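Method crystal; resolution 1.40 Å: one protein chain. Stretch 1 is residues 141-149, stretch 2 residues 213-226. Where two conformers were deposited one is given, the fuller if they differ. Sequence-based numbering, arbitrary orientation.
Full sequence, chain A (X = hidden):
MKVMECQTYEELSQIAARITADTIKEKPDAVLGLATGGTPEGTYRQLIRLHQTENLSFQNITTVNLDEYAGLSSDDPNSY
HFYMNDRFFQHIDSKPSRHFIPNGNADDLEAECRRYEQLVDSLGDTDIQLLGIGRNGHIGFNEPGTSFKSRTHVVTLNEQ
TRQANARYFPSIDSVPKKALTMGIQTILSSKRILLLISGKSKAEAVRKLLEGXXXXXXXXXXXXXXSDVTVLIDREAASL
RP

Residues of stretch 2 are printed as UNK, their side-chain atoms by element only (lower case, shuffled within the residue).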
# COMPACT_ATOMS: atom_id res chain seq x y z
N PHE A 141 -6.68 -1.51 -4.21
CA PHE A 141 -8.07 -1.15 -4.54
C PHE A 141 -8.91 -2.38 -4.86
O PHE A 141 -9.85 -2.36 -5.69
CB PHE A 141 -8.15 -0.11 -5.65
CG PHE A 141 -7.77 1.30 -5.22
CD1 PHE A 141 -7.06 2.06 -6.10
CD2 PHE A 141 -8.18 1.86 -4.01
CE1 PHE A 141 -6.76 3.41 -5.81
CE2 PHE A 141 -7.85 3.20 -3.70
CZ PHE A 141 -7.16 3.96 -4.60
N ASN A 142 -8.59 -3.47 -4.17
CA ASN A 142 -9.42 -4.69 -4.19
C ASN A 142 -10.61 -4.50 -3.28
O ASN A 142 -10.45 -4.60 -2.06
CB ASN A 142 -8.59 -5.91 -3.79
CG ASN A 142 -7.44 -6.14 -4.71
OD1 ASN A 142 -7.63 -6.65 -5.83
ND2 ASN A 142 -6.25 -5.81 -4.26
N GLU A 143 -11.75 -4.14 -3.88
CA GLU A 143 -12.94 -3.81 -3.12
C GLU A 143 -13.68 -5.07 -2.70
O GLU A 143 -13.43 -6.16 -3.23
CB GLU A 143 -13.87 -2.92 -3.93
CG GLU A 143 -13.25 -1.59 -4.38
CD GLU A 143 -13.20 -0.48 -3.36
OE1 GLU A 143 -13.13 -0.76 -2.14
OE2 GLU A 143 -13.24 0.72 -3.74
N PRO A 144 -14.62 -4.94 -1.75
CA PRO A 144 -15.42 -6.11 -1.38
C PRO A 144 -16.00 -6.85 -2.56
O PRO A 144 -16.46 -6.25 -3.54
CB PRO A 144 -16.51 -5.48 -0.51
CG PRO A 144 -15.83 -4.31 0.13
CD PRO A 144 -14.96 -3.76 -0.94
N GLY A 145 -15.88 -8.18 -2.48
CA GLY A 145 -16.29 -9.05 -3.54
C GLY A 145 -15.19 -9.53 -4.45
O GLY A 145 -15.44 -10.33 -5.35
N THR A 146 -13.96 -9.04 -4.25
CA THR A 146 -12.86 -9.43 -5.10
C THR A 146 -12.39 -10.82 -4.71
O THR A 146 -12.20 -11.13 -3.54
CB THR A 146 -11.70 -8.41 -4.96
OG1 THR A 146 -12.14 -7.10 -5.33
CG2 THR A 146 -10.51 -8.74 -5.84
N SER A 147 -12.17 -11.67 -5.70
CA SER A 147 -11.57 -12.97 -5.46
C SER A 147 -10.20 -12.88 -4.79
O SER A 147 -9.36 -12.04 -5.16
CB SER A 147 -11.35 -13.69 -6.79
OG SER A 147 -10.71 -14.94 -6.59
N PHE A 148 -9.94 -13.79 -3.84
CA PHE A 148 -8.63 -13.92 -3.25
C PHE A 148 -7.58 -14.40 -4.26
O PHE A 148 -6.39 -14.32 -3.99
CB PHE A 148 -8.66 -14.81 -2.02
CG PHE A 148 -9.37 -14.22 -0.83
CD1 PHE A 148 -10.00 -12.99 -0.83
CD2 PHE A 148 -9.41 -14.95 0.34
CE1 PHE A 148 -10.60 -12.50 0.30
CE2 PHE A 148 -10.05 -14.45 1.48
CZ PHE A 148 -10.62 -13.25 1.45
N LYS A 149 -8.01 -14.93 -5.42
CA LYS A 149 -7.10 -15.32 -6.48
C LYS A 149 -6.80 -14.19 -7.47
O LYS A 149 -6.05 -14.38 -8.44
CB LYS A 149 -7.65 -16.53 -7.24
CG LYS A 149 -7.80 -17.74 -6.37
CD LYS A 149 -8.24 -18.99 -7.14
CE LYS A 149 -8.42 -20.16 -6.17
NZ LYS A 149 -8.50 -21.48 -6.85
N UNK A 213 -13.40 -13.40 10.70
CA UNK A 213 -14.21 -14.03 9.65
C UNK A 213 -13.46 -13.86 8.33
O UNK A 213 -13.05 -12.73 7.98
c UNK A 213 -16.74 -14.28 9.54
n UNK A 213 -17.81 -13.82 10.19
c UNK A 213 -15.55 -13.34 9.53
o UNK A 213 -16.70 -15.41 9.06
N UNK A 214 -13.29 -14.93 7.58
CA UNK A 214 -12.54 -14.86 6.33
C UNK A 214 -13.54 -14.91 5.17
O UNK A 214 -14.23 -15.91 4.96
c UNK A 214 -10.53 -15.94 7.41
c UNK A 214 -10.74 -15.93 4.92
c UNK A 214 -9.63 -17.14 7.48
c UNK A 214 -11.50 -15.99 6.24
N UNK A 215 -13.63 -13.81 4.41
CA UNK A 215 -14.52 -13.76 3.28
C UNK A 215 -14.22 -12.62 2.33
O UNK A 215 -13.63 -11.61 2.72
o UNK A 215 -16.45 -12.41 3.86
c UNK A 215 -15.97 -13.69 3.68
N UNK A 216 -14.66 -12.81 1.10
CA UNK A 216 -14.44 -11.80 0.06
C UNK A 216 -15.15 -10.50 0.34
O UNK A 216 -14.77 -9.46 -0.21
c UNK A 216 -14.58 -13.78 -3.29
o UNK A 216 -14.21 -14.85 -3.75
o UNK A 216 -15.29 -12.97 -4.00
c UNK A 216 -14.90 -12.29 -1.31
c UNK A 216 -14.12 -13.44 -1.87
N UNK A 217 -16.16 -10.50 1.23
CA UNK A 217 -16.85 -9.27 1.55
C UNK A 217 -15.96 -8.30 2.33
O UNK A 217 -16.26 -7.11 2.38
o UNK A 217 -19.45 -7.76 1.34
o UNK A 217 -19.46 -7.92 3.52
c UNK A 217 -18.15 -9.54 2.34
c UNK A 217 -19.09 -8.33 2.40
N UNK A 218 -14.88 -8.80 2.93
CA UNK A 218 -13.92 -7.97 3.67
C UNK A 218 -12.50 -8.32 3.21
O UNK A 218 -11.86 -9.25 3.73
c UNK A 218 -14.08 -8.20 5.17
c UNK A 218 -12.21 -7.50 6.66
c UNK A 218 -11.54 -6.56 7.38
c UNK A 218 -13.92 -5.92 6.12
c UNK A 218 -12.04 -5.30 7.49
c UNK A 218 -13.40 -7.18 6.00
c UNK A 218 -13.28 -4.97 6.88
N UNK A 219 -12.01 -7.64 2.15
CA UNK A 219 -10.78 -8.06 1.47
C UNK A 219 -9.58 -8.30 2.37
O UNK A 219 -8.83 -9.25 2.18
c UNK A 219 -10.55 -6.93 0.44
c UNK A 219 -11.93 -6.43 0.14
c UNK A 219 -12.70 -6.56 1.40
N UNK A 220 -9.41 -7.45 3.38
CA UNK A 220 -8.24 -7.57 4.25
C UNK A 220 -8.23 -8.92 5.02
O UNK A 220 -7.21 -9.32 5.55
c UNK A 220 -8.19 -6.43 5.24
N UNK A 221 -9.38 -9.57 5.11
CA UNK A 221 -9.45 -10.86 5.78
C UNK A 221 -8.64 -11.93 5.09
O UNK A 221 -8.28 -12.93 5.72
c UNK A 221 -10.91 -11.32 5.93
o UNK A 221 -11.47 -11.79 4.74
N UNK A 222 -8.29 -11.73 3.81
CA UNK A 222 -7.37 -12.61 3.13
C UNK A 222 -6.04 -12.72 3.87
O UNK A 222 -5.31 -13.71 3.77
c UNK A 222 -7.12 -12.13 1.72
N UNK A 223 -5.67 -11.69 4.61
CA UNK A 223 -4.40 -11.68 5.32
C UNK A 223 -4.33 -12.73 6.43
O UNK A 223 -3.24 -13.08 6.88
c UNK A 223 -4.16 -10.30 5.91
c UNK A 223 -3.84 -7.85 5.53
c UNK A 223 -2.90 -9.44 3.84
c UNK A 223 -4.02 -9.18 4.86
N UNK A 224 -5.47 -13.24 6.88
CA UNK A 224 -5.46 -14.35 7.83
C UNK A 224 -4.87 -15.63 7.20
O UNK A 224 -4.52 -16.56 7.94
n UNK A 224 -8.60 -11.93 10.05
n UNK A 224 -6.92 -13.22 10.39
c UNK A 224 -7.64 -12.22 10.90
c UNK A 224 -7.44 -13.57 9.18
c UNK A 224 -8.50 -12.77 8.97
c UNK A 224 -6.84 -14.66 8.35
N UNK A 225 -4.70 -15.64 5.88
CA UNK A 225 -4.17 -16.80 5.21
C UNK A 225 -2.68 -16.71 4.94
O UNK A 225 -2.10 -17.60 4.32
c UNK A 225 -7.13 -17.33 2.74
c UNK A 225 -6.43 -17.20 4.10
c UNK A 225 -6.72 -18.38 4.96
c UNK A 225 -4.91 -17.01 3.89
N UNK A 226 -2.04 -15.63 5.37
CA UNK A 226 -0.61 -15.39 5.13
C UNK A 226 0.20 -15.72 6.39
O UNK A 226 -0.26 -15.53 7.51
c UNK A 226 0.91 -13.58 4.22
n UNK A 226 1.24 -13.41 2.90
c UNK A 226 -0.45 -13.92 4.72
n UNK A 226 3.03 -13.08 4.04
c UNK A 226 2.53 -13.13 2.81
c UNK A 226 2.03 -13.32 4.93
O HOH W 1 -12.11 -9.53 -1.29
O HOH W 2 -11.79 -15.85 -3.11

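Position 213 has two side-chain carbons, the second carrying one oxygen and one nitrogen: an amide, Asn213. It lies out of reach of stretch 1, and its polar end suits an exposed site. Position 214 has four carbons, forked at the first, with one arm two carbons long. This beta-branched pattern is Ile214, whose CG2 lies 3.8 Å from CE2 of Phe148, near the plane of the ring, an apolar contact at its edge.

Position 215 shows one carbon and then one oxygen, hence Ser215. Its side chain points away from stretch 1, and its OG accepts a hydrogen bond from the backbone N of position 217 (3.3 Å), inside the type I turn that starts here. Position 216 has three carbons, the third carrying two oxygens, so it is Glu216. Its backbone O receives the hydrogen bond from Gly145 N at 2.8 Å, nearly straight at 174°. With chi1 in m, Glu216 CG lies 3.4 Å from Thr146 O; chi2 in t then extends the chain toward the carboxylate, and OE2 accepts from a water, 2.7 Å away, that in turn accepts from Phe148 N at 2.9 Å. A long acidic chain can thus reach a backbone donor through solvent.

Position 217 has two carbons, the second bearing two oxygens: Asp217. Its CA-to-CB bond points away, but the end of the side chain comes nearer, with OD1 4.2 Å from Pro144 CB; the residue as a whole is exposed, which suits a charged group. Its backbone O packs 3.3 Å from CB of Pro144. Position 218 has one carbon leading to a six-carbon ring, Phe218; it points away from stretch 1 and is buried, as befits a large apolar ring.

Position 219 has three carbons closing a ring onto the backbone N, so it is Pro219. Opening the 3-10 segment, it has no need of an amide hydrogen, and its CG sits 3.2 Å from Asn142 O and 3.6 Å from Pro144 N. Position 220, with a single carbon, is Ala220, small and facing away. Position 221, one carbon then one oxygen, is Ser221: its OG donates to Phe218 O (2.8 Å), accepts from Ser215 N (3.0 Å), and meets the Phe148 ring edge 3.7 Å from CZ.

Position 222 again has one carbon, Ala222. So short a side chain leaves room for the ring to lie close to the backbone, with Phe148 CE2 3.6 Å from Ala222 CA, and the methyl makes a CH-pi contact over the face, Ala222 CB lying 3.6 Å from the Phe148 ring centroid, 7° off the normal. Position 223 has four carbons forked at the second, Leu223, buried and directed away. Position 224 has one carbon, then a five-membered ring of three carbons and two nitrogens, His224, whose NE2 bonds elsewhere in the structure. Position 225, forked like 223, is Leu225; it points toward stretch 1, and its apolar arm packs against the ring, CD1 4.1 Å from CD2 of Phe148. Position 226 has the same atoms as 224, His226; it makes no contact here, but its polar ring hydrogen-bonds through ND1 elsewhere in the structure.

The contact joins two turns and one aromatic anchor. The Gly145–Glu216 hydrogen bond sets the register, reinforced by a water donating to both Thr146 O and Glu216 O. Pro144 packs on Pro219, while Phe148 supplies the largest covered area in stretch 1, one face covered by Ala222.

Stretch 2 213-226: NISEDFPASALHLH
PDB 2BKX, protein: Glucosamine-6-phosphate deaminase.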